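Local coordinates for histone-lysine N-methyltransferase, H3 lysine-9 specific SUVH4 (PDB 4QEN), which transfers methyl groups to a histone H3 tail lysine using S-adenosyl-L-methionine and binds methylated DNA, marking chromatin for transcriptional silencing and sustaining CpNpG methylation, at residues G114-D119 against K140-D145; E383-V388 against T452-R457; M91-E96 against K103-V108. All coordinates share one frame; numbering follows the deposited sequence.

Overall arrangement
From the N terminus, contact 3 comes first, closing the short loop between strands 88-91 and 106-112 beside the DNA backbone. Strand 106-112 then leads into contact 1, where the loop after it meets the loop that follows strand 125-129; the first of them holds a methylated cytosine. Both belong to the SRA domain, and their centres are about 25 Å apart. Contact 2 comes later, in the SET domain beside S-adenosyl-L-homocysteine, tying the region of strand 387-390 to strand 452-453; its centre is about 54 Å from that of contact 1 and about 56 Å from that of contact 3. The three follow in series, none nested or crossed, contact 2 on the opposite side of the chain's centre.

Contact 1 (G114-D119 against K140-D145); sequences GQYEDD and KRQIKD. With nucleotides of chain B.
Glu117 and Arg141 mark the closest pass of two irregular loops, their CA atoms 6.8 Å apart, and the first loop folds there into a type I beta turn from Tyr116 to Asp119. No direct backbone pairing joins the loops; instead a water donates to both Gln115 O and Lys140 O. The direct hydrogen bond is made by the Glu117 carboxylate: OE2 receives the backbone N-H of Gln142 at 3.0 Å and 167° on its syn lone pair, and the same oxygen is also bonded to Ser200 OG. Wedging CG between the backbone N and the carbonyl carbon (chi1 67°) brings the carboxylate to this backbone. Arg141 makes no salt bridge with it, since Glu117 OE1 and Arg141 NE are 5.0 Å apart; CD of the arginine packs beside the acid group. The turn lines the base pocket of the SRA domain, a fold that reads modified DNA by receiving a flipped-out cytosine. Here 5-methyl-2'-deoxycytidine 7 of chain B lies over one face of the Tyr116 ring, its methyl group offset toward the rim, while Tyr116 OH donates to the phosphate OP2 at 2.7 Å. Asp119 OD1 accepts a hydrogen bond from N4 of the same base at 3.0 Å, and Gln115 N donates to its O2. Gln142 OE1 approaches the tyrosine obliquely, 3.5 Å from Tyr116 CE2, with amide and ring planes 28° apart. Its NE2 is bonded to Gly132 O, which helps fix the amide's rotation, and His134 stacks with Tyr116. Lys140, poorly ordered, crosses Gln115, so their close approach is uncertain; its ammonium is bonded to His134 NE2, and Gln115 NE2 to Ser113 O.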
loop_
_atom_site.group_PDB
_atom_site.type_symbol
_atom_site.label_atom_id
_atom_site.label_comp_id
_atom_site.label_asym_id
_atom_site.label_seq_id
_atom_site.Cartn_x
_atom_site.Cartn_y
_atom_site.Cartn_z
ATOM N N GLY A 114 2.626 -5.306 22.516
ATOM C CA GLY A 114 1.696 -5.558 23.608
ATOM C C GLY A 114 1.675 -6.994 24.117
ATOM O O GLY A 114 0.749 -7.405 24.815
ATOM N N GLN A 115 2.702 -7.763 23.781
ATOM C CA GLN A 115 2.714 -9.183 24.111
ATOM C C GLN A 115 3.330 -9.472 25.484
ATOM O O GLN A 115 3.038 -10.497 26.101
ATOM C CB GLN A 115 3.440 -9.959 23.012
ATOM C CG GLN A 115 2.955 -9.587 21.604
ATOM C CD GLN A 115 1.478 -9.879 21.427
ATOM O OE1 GLN A 115 1.023 -10.979 21.721
ATOM N NE2 GLN A 115 0.717 -8.888 20.966
ATOM N N TYR A 116 4.181 -8.568 25.962
ATOM C CA TYR A 116 4.845 -8.760 27.252
ATOM C C TYR A 116 4.132 -7.952 28.344
ATOM O O TYR A 116 4.043 -6.727 28.254
ATOM C CB TYR A 116 6.324 -8.360 27.152
ATOM C CG TYR A 116 7.240 -9.452 26.620
ATOM C CD1 TYR A 116 7.125 -9.929 25.310
ATOM C CD2 TYR A 116 8.233 -9.998 27.429
ATOM C CE1 TYR A 116 7.974 -10.925 24.830
ATOM C CE2 TYR A 116 9.078 -10.986 26.965
ATOM C CZ TYR A 116 8.953 -11.446 25.667
ATOM O OH TYR A 116 9.810 -12.433 25.229
ATOM N N GLU A 117 3.615 -8.631 29.367
ATOM C CA GLU A 117 2.836 -7.945 30.404
ATOM C C GLU A 117 3.647 -6.906 31.190
ATOM O O GLU A 117 3.067 -6.059 31.865
ATOM C CB GLU A 117 2.177 -8.940 31.369
ATOM C CG GLU A 117 3.165 -9.711 32.238
ATOM C CD GLU A 117 3.593 -11.041 31.612
ATOM O OE1 GLU A 117 3.430 -11.206 30.375
ATOM O OE2 GLU A 117 4.072 -11.926 32.368
ATOM N N ASP A 118 4.978 -6.964 31.109
ATOM C CA ASP A 118 5.813 -6.002 31.832
ATOM C C ASP A 118 6.145 -4.746 31.020
ATOM O O ASP A 118 6.705 -3.796 31.574
ATOM C CB ASP A 118 7.106 -6.656 32.364
ATOM C CG ASP A 118 6.823 -7.805 33.330
ATOM O OD1 ASP A 118 6.339 -7.537 34.444
ATOM O OD2 ASP A 118 7.047 -8.984 32.978
ATOM N N ASP A 119 5.821 -4.739 29.720
ATOM C CA ASP A 119 6.077 -3.556 28.888
ATOM C C ASP A 119 5.256 -2.374 29.395
ATOM O O ASP A 119 4.098 -2.539 29.767
ATOM C CB ASP A 119 5.713 -3.792 27.401
ATOM C CG ASP A 119 6.737 -4.642 26.654
ATOM O OD1 ASP A 119 7.819 -4.947 27.198
ATOM O OD2 ASP A 119 6.444 -5.028 25.503
ATOM N N LYS A 140 -0.044 -16.618 27.786
ATOM C CA LYS A 140 1.095 -15.942 27.163
ATOM C C LYS A 140 1.867 -15.033 28.139
ATOM O O LYS A 140 2.279 -13.921 27.804
ATOM C CB LYS A 140 0.637 -15.180 25.920
ATOM C CG LYS A 140 1.758 -14.747 25.008
ATOM C CD LYS A 140 1.246 -14.263 23.692
ATOM C CE LYS A 140 2.236 -13.300 23.090
ATOM N NZ LYS A 140 3.318 -13.939 22.309
ATOM N N ARG A 141 2.035 -15.522 29.363
ATOM C CA ARG A 141 2.707 -14.779 30.417
ATOM C C ARG A 141 4.159 -15.254 30.553
ATOM O O ARG A 141 4.574 -16.189 29.874
ATOM C CB ARG A 141 1.969 -14.991 31.738
ATOM C CG ARG A 141 0.489 -14.605 31.698
ATOM C CD ARG A 141 0.284 -13.086 31.796
ATOM N NE ARG A 141 -1.122 -12.718 31.637
ATOM C CZ ARG A 141 -2.042 -12.809 32.593
ATOM N NH1 ARG A 141 -3.293 -12.460 32.330
ATOM N NH2 ARG A 141 -1.719 -13.252 33.810
ATOM N N GLN A 142 4.931 -14.612 31.428
ATOM C CA GLN A 142 6.263 -15.109 31.751
ATOM C C GLN A 142 6.152 -16.414 32.512
ATOM O O GLN A 142 5.345 -16.530 33.437
ATOM C CB GLN A 142 7.033 -14.101 32.607
ATOM C CG GLN A 142 7.427 -12.851 31.853
ATOM C CD GLN A 142 8.229 -13.172 30.607
ATOM O OE1 GLN A 142 7.733 -13.044 29.482
ATOM N NE2 GLN A 142 9.466 -13.618 30.802
ATOM N N ILE A 143 6.975 -17.392 32.148
ATOM C CA ILE A 143 6.930 -18.680 32.844
ATOM C C ILE A 143 8.260 -19.110 33.453
ATOM O O ILE A 143 8.329 -20.132 34.131
ATOM C CB ILE A 143 6.410 -19.804 31.929
ATOM C CG1 ILE A 143 7.201 -19.826 30.616
ATOM C CG2 ILE A 143 4.920 -19.615 31.666
ATOM C CD1 ILE A 143 6.694 -20.865 29.598
ATOM N N LYS A 144 9.316 -18.338 33.222
ATOM C CA LYS A 144 10.548 -18.532 33.984
ATOM C C LYS A 144 11.439 -17.302 33.909
ATOM O O LYS A 144 11.229 -16.436 33.068
ATOM C CB LYS A 144 11.319 -19.773 33.527
ATOM C CG LYS A 144 11.946 -19.659 32.176
ATOM C CD LYS A 144 13.189 -20.522 32.089
ATOM C CE LYS A 144 13.213 -21.347 30.825
ATOM N NZ LYS A 144 12.398 -22.588 31.009
ATOM N N ASP A 145 12.438 -17.269 34.789
ATOM C CA ASP A 145 13.352 -16.145 34.944
ATOM C C ASP A 145 14.106 -15.826 33.669
ATOM O O ASP A 145 14.488 -16.729 32.935
ATOM C CB ASP A 145 14.387 -16.464 36.029
ATOM C CG ASP A 145 13.789 -16.527 37.413
ATOM O OD1 ASP A 145 12.678 -15.997 37.610
ATOM O OD2 ASP A 145 14.451 -17.097 38.313
ATOM N N1 5CM B 7 7.392 -8.225 21.991
ATOM C C2 5CM B 7 6.724 -7.371 22.786
ATOM N N3 5CM B 7 7.411 -6.780 23.878
ATOM C C4 5CM B 7 8.703 -7.175 24.255
ATOM C C5 5CM B 7 9.348 -8.148 23.520
ATOM C C5A 5CM B 7 10.648 -8.613 23.831
ATOM C C6 5CM B 7 8.657 -8.668 22.441
ATOM O O2 5CM B 7 5.617 -6.918 22.521
ATOM N N4 5CM B 7 9.355 -6.673 25.320
ATOM C "C1'" 5CM B 7 7.118 -9.202 20.874
ATOM C "C2'" 5CM B 7 7.753 -9.873 19.757
ATOM C "C3'" 5CM B 7 6.321 -10.611 19.302
ATOM C "C4'" 5CM B 7 5.982 -11.446 20.564
ATOM O "O4'" 5CM B 7 6.165 -10.228 21.442
ATOM O "O3'" 5CM B 7 5.175 -9.837 18.955
ATOM C "C5'" 5CM B 7 7.323 -12.285 20.586
ATOM O "O5'" 5CM B 7 8.725 -12.019 20.409
ATOM P P 5CM B 7 9.867 -12.627 21.341
ATOM O OP1 5CM B 7 11.041 -11.732 21.350
ATOM O OP2 5CM B 7 9.328 -13.037 22.646
HETATM O O HOH W 1 0.912 -11.181 27.849
HETATM O O HOH W 2 5.318 -11.875 28.984
#

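Contact 2 (E383-V388 against T452-R457); sequences EYIGVV and TGNFAR. With SAH (S-adenosyl-L-homocysteine), chain D.
Asn454 takes part in all three direct hydrogen bonds between the segments, two of them through its side-chain amide. ND2 donates to Glu383 O at 2.7 Å, almost in line with the C=O bond. OD1 accepts Ile385 N and, within its own segment, Ala456 N, each at 3.2 Å and from opposite faces of the amide; the second makes an Asx turn. The third bond across, Asn454 N to Ile385 O, is weak. With alanine in its place, Glu383 O and Ile385 N would probably lose these partners, and the turn at Ala456 would be free to shift. Within the SET domain the contact ties the link between strands 380-383 and 387-390 to strand 452-453 and the 3-10 turn after it, where Arg457 O lies 3.2 Å from CB of S-adenosyl-L-homocysteine. Gly386 CA makes a CA-H...O contact with Thr452 O; Gly453 CA lies 3.2 Å from Ile385 O, where a beta carbon would clash. Ala456 CB meets the Tyr384 ring obliquely, 3.7 Å from CD2, and Val387 and Thr452 cross at about a right angle, CG2 to CG2. Arg457, predicted to bind the methyl donor, has NE bonded to Ala449 O and cation-pi contacts with Tyr402 and Phe271.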
loop_
_atom_site.group_PDB
_atom_site.type_symbol
_atom_site.label_atom_id
_atom_site.label_comp_id
_atom_site.label_asym_id
_atom_site.label_seq_id
_atom_site.Cartn_x
_atom_site.Cartn_y
_atom_site.Cartn_z
ATOM N N GLU A 383 -12.617 1.795 -12.037
ATOM C CA GLU A 383 -12.516 1.918 -13.486
ATOM C C GLU A 383 -12.609 3.395 -13.835
ATOM O O GLU A 383 -13.335 4.139 -13.181
ATOM C CB GLU A 383 -13.640 1.139 -14.189
ATOM C CG GLU A 383 -13.577 1.230 -15.709
ATOM C CD GLU A 383 -14.546 0.274 -16.409
ATOM O OE1 GLU A 383 -15.045 -0.665 -15.749
ATOM O OE2 GLU A 383 -14.802 0.459 -17.626
ATOM N N TYR A 384 -11.865 3.829 -14.851
ATOM C CA TYR A 384 -12.042 5.174 -15.371
ATOM C C TYR A 384 -13.289 5.209 -16.271
ATOM O O TYR A 384 -13.271 4.731 -17.412
ATOM C CB TYR A 384 -10.787 5.642 -16.125
ATOM C CG TYR A 384 -10.730 7.142 -16.346
ATOM C CD1 TYR A 384 -11.490 7.750 -17.348
ATOM C CD2 TYR A 384 -9.909 7.949 -15.564
ATOM C CE1 TYR A 384 -11.442 9.126 -17.556
ATOM C CE2 TYR A 384 -9.853 9.329 -15.758
ATOM C CZ TYR A 384 -10.622 9.913 -16.756
ATOM O OH TYR A 384 -10.577 11.283 -16.964
ATOM N N ILE A 385 -14.366 5.782 -15.740
ATOM C CA ILE A 385 -15.647 5.865 -16.433
ATOM C C ILE A 385 -15.897 7.253 -17.039
ATOM O O ILE A 385 -15.638 8.281 -16.416
ATOM C CB ILE A 385 -16.810 5.529 -15.475
ATOM C CG1 ILE A 385 -16.608 4.144 -14.856
ATOM C CG2 ILE A 385 -18.167 5.640 -16.186
ATOM C CD1 ILE A 385 -16.812 2.966 -15.818
ATOM N N GLY A 386 -16.433 7.261 -18.255
ATOM C CA GLY A 386 -16.720 8.479 -18.985
ATOM C C GLY A 386 -17.391 8.105 -20.285
ATOM O O GLY A 386 -17.947 6.999 -20.399
ATOM N N VAL A 387 -17.343 9.012 -21.260
ATOM C CA VAL A 387 -17.909 8.747 -22.581
ATOM C C VAL A 387 -16.806 8.225 -23.492
ATOM O O VAL A 387 -15.783 8.877 -23.675
ATOM C CB VAL A 387 -18.493 10.016 -23.215
ATOM C CG1 VAL A 387 -19.188 9.680 -24.528
ATOM C CG2 VAL A 387 -19.454 10.710 -22.250
ATOM N N VAL A 388 -16.996 7.048 -24.062
ATOM C CA VAL A 388 -15.989 6.514 -24.969
ATOM C C VAL A 388 -16.151 7.170 -26.332
ATOM O O VAL A 388 -17.228 7.124 -26.931
ATOM C CB VAL A 388 -16.078 4.984 -25.077
ATOM C CG1 VAL A 388 -15.036 4.453 -26.061
ATOM C CG2 VAL A 388 -15.893 4.362 -23.691
ATOM N N THR A 452 -19.264 14.063 -17.944
ATOM C CA THR A 452 -19.881 12.967 -17.198
ATOM C C THR A 452 -18.886 11.809 -16.978
ATOM O O THR A 452 -18.060 11.520 -17.844
ATOM C CB THR A 452 -21.234 12.520 -17.862
ATOM O OG1 THR A 452 -21.860 11.486 -17.085
ATOM C CG2 THR A 452 -21.016 12.038 -19.286
ATOM N N GLY A 453 -18.958 11.172 -15.808
ATOM C CA GLY A 453 -18.039 10.101 -15.435
ATOM C C GLY A 453 -18.200 9.688 -13.975
ATOM O O GLY A 453 -19.100 10.175 -13.282
ATOM N N ASN A 454 -17.342 8.790 -13.501
ATOM C CA ASN A 454 -17.302 8.465 -12.076
ATOM C C ASN A 454 -16.188 9.252 -11.371
ATOM O O ASN A 454 -15.672 10.220 -11.931
ATOM C CB ASN A 454 -17.138 6.958 -11.845
ATOM C CG ASN A 454 -15.772 6.442 -12.250
ATOM O OD1 ASN A 454 -15.009 7.127 -12.931
ATOM N ND2 ASN A 454 -15.459 5.211 -11.841
ATOM N N PHE A 455 -15.791 8.825 -10.171
ATOM C CA PHE A 455 -14.829 9.608 -9.379
ATOM C C PHE A 455 -13.384 9.596 -9.905
ATOM O O PHE A 455 -12.551 10.389 -9.451
ATOM C CB PHE A 455 -14.882 9.234 -7.883
ATOM C CG PHE A 455 -14.215 7.922 -7.544
ATOM C CD1 PHE A 455 -12.844 7.857 -7.302
ATOM C CD2 PHE A 455 -14.964 6.766 -7.429
ATOM C CE1 PHE A 455 -12.239 6.651 -6.990
ATOM C CE2 PHE A 455 -14.372 5.553 -7.104
ATOM C CZ PHE A 455 -13.006 5.495 -6.876
ATOM N N ALA A 456 -13.096 8.720 -10.870
ATOM C CA ALA A 456 -11.725 8.520 -11.348
ATOM C C ALA A 456 -11.108 9.793 -11.903
ATOM O O ALA A 456 -9.905 10.016 -11.792
ATOM C CB ALA A 456 -11.680 7.421 -12.403
ATOM N N ARG A 457 -11.949 10.615 -12.514
ATOM C CA ARG A 457 -11.523 11.864 -13.116
ATOM C C ARG A 457 -10.977 12.863 -12.075
ATOM O O ARG A 457 -10.400 13.880 -12.443
ATOM C CB ARG A 457 -12.718 12.506 -13.818
ATOM C CG ARG A 457 -13.582 13.220 -12.806
ATOM C CD ARG A 457 -14.896 13.659 -13.314
ATOM N NE ARG A 457 -14.868 14.670 -14.367
ATOM C CZ ARG A 457 -14.959 15.981 -14.160
ATOM N NH1 ARG A 457 -14.962 16.816 -15.195
ATOM N NH2 ARG A 457 -15.041 16.455 -12.923
HETATM N N SAH D . -7.305 18.047 -10.152
HETATM C CA SAH D . -8.369 17.867 -11.137
HETATM C CB SAH D . -8.688 16.384 -11.309
HETATM C CG SAH D . -7.660 15.652 -12.164
HETATM S SD SAH D . -7.990 15.975 -13.912
HETATM C C SAH D . -9.635 18.643 -10.790
HETATM O O SAH D . -10.701 18.364 -11.337
HETATM O OXT SAH D . -9.621 19.549 -9.957
HETATM C "C5'" SAH D . -6.275 16.387 -14.318
HETATM C "C4'" SAH D . -5.957 17.869 -14.171
HETATM O "O4'" SAH D . -5.680 18.166 -12.812
HETATM C "C3'" SAH D . -4.726 18.257 -14.974
HETATM O "O3'" SAH D . -5.063 18.793 -16.227
HETATM C "C2'" SAH D . -4.068 19.301 -14.106
HETATM O "O2'" SAH D . -4.643 20.561 -14.366
HETATM C "C1'" SAH D . -4.474 18.898 -12.708
HETATM N N9 SAH D . -3.406 18.059 -12.124
HETATM C C8 SAH D . -3.429 16.698 -11.921
HETATM N N7 SAH D . -2.247 16.323 -11.372
HETATM C C5 SAH D . -1.465 17.418 -11.237
HETATM C C6 SAH D . -0.173 17.605 -10.740
HETATM N N6 SAH D . 0.548 16.580 -10.274
HETATM N N1 SAH D . 0.367 18.876 -10.733
HETATM C C2 SAH D . -0.359 19.953 -11.204
HETATM N N3 SAH D . -1.636 19.766 -11.696
HETATM C C4 SAH D . -2.183 18.518 -11.705
HETATM O O HOH W 3 -14.137 9.603 -14.381
#

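Contact 3 (M91-E96 against K103-V108); sequences MSMEYE and KLPLAV. With nucleotides of chain C.
Leu104 pushes its isobutyl group into the bend of the 91-96 segment, and the two methyls divide the work. CD2 faces Met91 CB at 3.5 Å, a tight carbon pair, and also touches Ser92 O and Tyr95 CB; CD1 reaches Glu96 CA at 3.6 Å. The chi2 of 106°, away from a staggered value, suggests that the group is turned to fit this surround. Met93 packs against the Leu104 backbone and CB: its chain, bent at chi2 and chi3, runs past Leu104 in the opposite direction, placing SD 3.4 Å from Leu104 O and against the CD of Pro105, which follows a cis peptide bond. Met91 instead stays extended beyond CG and crosses Val108 at about a right angle, CE meeting Val108 CG1 at 4.2 Å. On the way its CG lies 3.9 Å above one face of the Tyr95 ring, offset toward the rim. In the backbone, Met91 and Leu106 form an antiparallel hydrogen-bonded pair, Met91 N to Leu106 O being the shorter bond at 2.8 Å. Ser92 OG accepts Glu94 N in an ST turn. Next to it the segment touches DNA, where Met93 N donates nearly straight (172°) to OP2 of deoxycytidine 12 of chain C at 2.8 Å. The Met91-Leu106 pair joins strand 88-91 to strand 106-112, which also pairs in parallel with strand 165-172, while Ala107 packs on Leu155 and Cys158 of helix 151-161 and Pro105 O is bonded to His157 of that helix.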
loop_
_atom_site.group_PDB
_atom_site.type_symbol
_atom_site.label_atom_id
_atom_site.label_comp_id
_atom_site.label_asym_id
_atom_site.label_seq_id
_atom_site.Cartn_x
_atom_site.Cartn_y
_atom_site.Cartn_z
ATOM N N MET A 91 22.880 -7.245 16.127
ATOM C CA MET A 91 24.116 -7.685 15.500
ATOM C C MET A 91 24.723 -8.831 16.287
ATOM O O MET A 91 25.007 -8.697 17.479
ATOM C CB MET A 91 25.131 -6.538 15.449
ATOM C CG MET A 91 24.802 -5.421 14.456
ATOM S SD MET A 91 26.001 -4.058 14.584
ATOM C CE MET A 91 25.434 -3.010 13.255
ATOM N N SER A 92 24.940 -9.945 15.600
ATOM C CA SER A 92 25.601 -11.116 16.174
ATOM C C SER A 92 27.096 -10.878 16.293
ATOM O O SER A 92 27.598 -9.840 15.867
ATOM C CB SER A 92 25.395 -12.306 15.240
ATOM O OG SER A 92 26.135 -12.106 14.047
ATOM N N MET A 93 27.816 -11.869 16.824
ATOM C CA MET A 93 29.274 -11.797 16.941
ATOM C C MET A 93 29.980 -11.778 15.580
ATOM O O MET A 93 31.179 -11.518 15.509
ATOM C CB MET A 93 29.820 -12.939 17.810
ATOM C CG MET A 93 29.198 -13.046 19.211
ATOM S SD MET A 93 29.295 -11.533 20.218
ATOM C CE MET A 93 31.075 -11.317 20.361
ATOM N N GLU A 94 29.239 -12.052 14.511
ATOM C CA GLU A 94 29.761 -11.951 13.145
ATOM C C GLU A 94 30.235 -10.532 12.831
ATOM O O GLU A 94 31.150 -10.327 12.028
ATOM C CB GLU A 94 28.679 -12.334 12.137
ATOM C CG GLU A 94 28.313 -13.802 12.135
ATOM C CD GLU A 94 29.446 -14.673 11.637
ATOM O OE1 GLU A 94 29.639 -14.741 10.404
ATOM O OE2 GLU A 94 30.145 -15.281 12.478
ATOM N N TYR A 95 29.585 -9.561 13.465
ATOM C CA TYR A 95 29.852 -8.145 13.233
ATOM C C TYR A 95 30.998 -7.594 14.091
ATOM O O TYR A 95 31.260 -6.392 14.081
ATOM C CB TYR A 95 28.585 -7.340 13.527
ATOM C CG TYR A 95 27.490 -7.511 12.498
ATOM C CD1 TYR A 95 26.609 -8.592 12.550
ATOM C CD2 TYR A 95 27.327 -6.585 11.469
ATOM C CE1 TYR A 95 25.599 -8.740 11.597
ATOM C CE2 TYR A 95 26.332 -6.733 10.520
ATOM C CZ TYR A 95 25.467 -7.804 10.585
ATOM O OH TYR A 95 24.465 -7.951 9.635
ATOM N N GLU A 96 31.684 -8.451 14.837
ATOM C CA GLU A 96 32.602 -7.941 15.861
ATOM C C GLU A 96 33.833 -7.184 15.316
ATOM O O GLU A 96 34.325 -6.251 15.947
ATOM C CB GLU A 96 33.008 -9.030 16.874
ATOM C CG GLU A 96 33.977 -10.071 16.346
ATOM C CD GLU A 96 34.438 -11.045 17.424
ATOM O OE1 GLU A 96 33.735 -11.199 18.448
ATOM O OE2 GLU A 96 35.512 -11.650 17.236
ATOM N N LYS A 103 30.974 -3.524 22.059
ATOM C CA LYS A 103 30.947 -4.888 22.567
ATOM C C LYS A 103 29.715 -5.537 21.962
ATOM O O LYS A 103 28.630 -4.973 22.036
ATOM C CB LYS A 103 30.827 -4.871 24.086
ATOM C CG LYS A 103 31.035 -6.207 24.767
ATOM C CD LYS A 103 31.940 -6.054 25.991
ATOM C CE LYS A 103 31.601 -4.799 26.797
ATOM N NZ LYS A 103 32.534 -4.597 27.943
ATOM N N LEU A 104 29.881 -6.699 21.337
ATOM C CA LEU A 104 28.747 -7.387 20.723
ATOM C C LEU A 104 28.252 -8.518 21.628
ATOM O O LEU A 104 28.999 -8.990 22.472
ATOM C CB LEU A 104 29.115 -7.871 19.319
ATOM C CG LEU A 104 28.999 -6.642 18.407
ATOM C CD1 LEU A 104 30.351 -6.084 17.998
ATOM C CD2 LEU A 104 28.127 -6.923 17.215
ATOM N N PRO A 105 26.982 -8.932 21.486
ATOM C CA PRO A 105 25.946 -8.483 20.540
ATOM C C PRO A 105 25.426 -7.080 20.850
ATOM O O PRO A 105 25.573 -6.580 21.968
ATOM C CB PRO A 105 24.830 -9.514 20.728
ATOM C CG PRO A 105 24.987 -9.971 22.137
ATOM C CD PRO A 105 26.474 -9.968 22.404
ATOM N N LEU A 106 24.816 -6.455 19.851
ATOM C CA LEU A 106 24.419 -5.057 19.948
ATOM C C LEU A 106 23.096 -4.885 19.205
ATOM O O LEU A 106 23.011 -5.187 18.013
ATOM C CB LEU A 106 25.500 -4.183 19.306
ATOM C CG LEU A 106 25.368 -2.655 19.402
ATOM C CD1 LEU A 106 25.546 -2.188 20.850
ATOM C CD2 LEU A 106 26.388 -1.976 18.484
ATOM N N ALA A 107 22.068 -4.412 19.899
ATOM C CA ALA A 107 20.735 -4.321 19.309
ATOM C C ALA A 107 20.642 -3.140 18.361
ATOM O O ALA A 107 21.287 -2.111 18.576
ATOM C CB ALA A 107 19.692 -4.195 20.389
ATOM N N VAL A 108 19.835 -3.287 17.313
ATOM C CA VAL A 108 19.600 -2.175 16.406
ATOM C C VAL A 108 18.116 -1.899 16.272
ATOM O O VAL A 108 17.739 -0.786 15.898
ATOM C CB VAL A 108 20.202 -2.402 15.000
ATOM C CG1 VAL A 108 21.714 -2.585 15.085
ATOM C CG2 VAL A 108 19.531 -3.587 14.312
ATOM P P DC C 12 25.453 -14.520 18.910
ATOM O OP1 DC C 12 25.309 -13.725 20.142
ATOM O OP2 DC C 12 26.284 -14.026 17.790
ATOM O "O5'" DC C 12 26.021 -15.957 19.307
ATOM C "C5'" DC C 12 25.322 -16.722 20.284
ATOM C "C4'" DC C 12 25.687 -18.187 20.127
ATOM O "O4'" DC C 12 25.175 -18.715 18.867
ATOM C "C3'" DC C 12 27.194 -18.454 20.096
ATOM O "O3'" DC C 12 27.478 -19.531 20.911
ATOM C "C2'" DC C 12 27.453 -18.910 18.667
ATOM C "C1'" DC C 12 26.143 -19.644 18.417
ATOM N N1 DC C 12 25.937 -20.025 16.994
ATOM C C2 DC C 12 25.299 -21.241 16.682
ATOM O O2 DC C 12 24.912 -21.977 17.597
ATOM N N3 DC C 12 25.125 -21.593 15.384
ATOM C C4 DC C 12 25.556 -20.779 14.419
ATOM N N4 DC C 12 25.354 -21.161 13.143
ATOM C C5 DC C 12 26.210 -19.541 14.722
ATOM C C6 DC C 12 26.387 -19.199 16.006
ATOM P P DA C 11 21.290 -13.373 13.743
ATOM O OP1 DA C 11 19.841 -13.324 14.007
ATOM O OP2 DA C 11 21.998 -12.154 13.313
ATOM O "O5'" DA C 11 22.018 -13.978 15.042
ATOM C "C5'" DA C 11 21.293 -14.183 16.251
ATOM C "C4'" DA C 11 22.087 -15.150 17.104
ATOM O "O4'" DA C 11 21.911 -16.494 16.592
ATOM C "C3'" DA C 11 23.582 -14.887 17.096
ATOM O "O3'" DA C 11 23.946 -14.825 18.462
ATOM C "C2'" DA C 11 24.207 -16.077 16.365
ATOM C "C1'" DA C 11 23.150 -17.171 16.542
ATOM N N9 DA C 11 23.005 -18.098 15.421
ATOM C C8 DA C 11 23.334 -17.878 14.109
ATOM N N7 DA C 11 23.067 -18.893 13.314
ATOM C C5 DA C 11 22.508 -19.837 14.163
ATOM C C6 DA C 11 22.017 -21.142 13.942
ATOM N N6 DA C 11 22.001 -21.749 12.744
ATOM N N1 DA C 11 21.543 -21.807 15.015
ATOM C C2 DA C 11 21.560 -21.225 16.222
ATOM N N3 DA C 11 21.999 -20.011 16.550
ATOM C C4 DA C 11 22.463 -19.362 15.466
#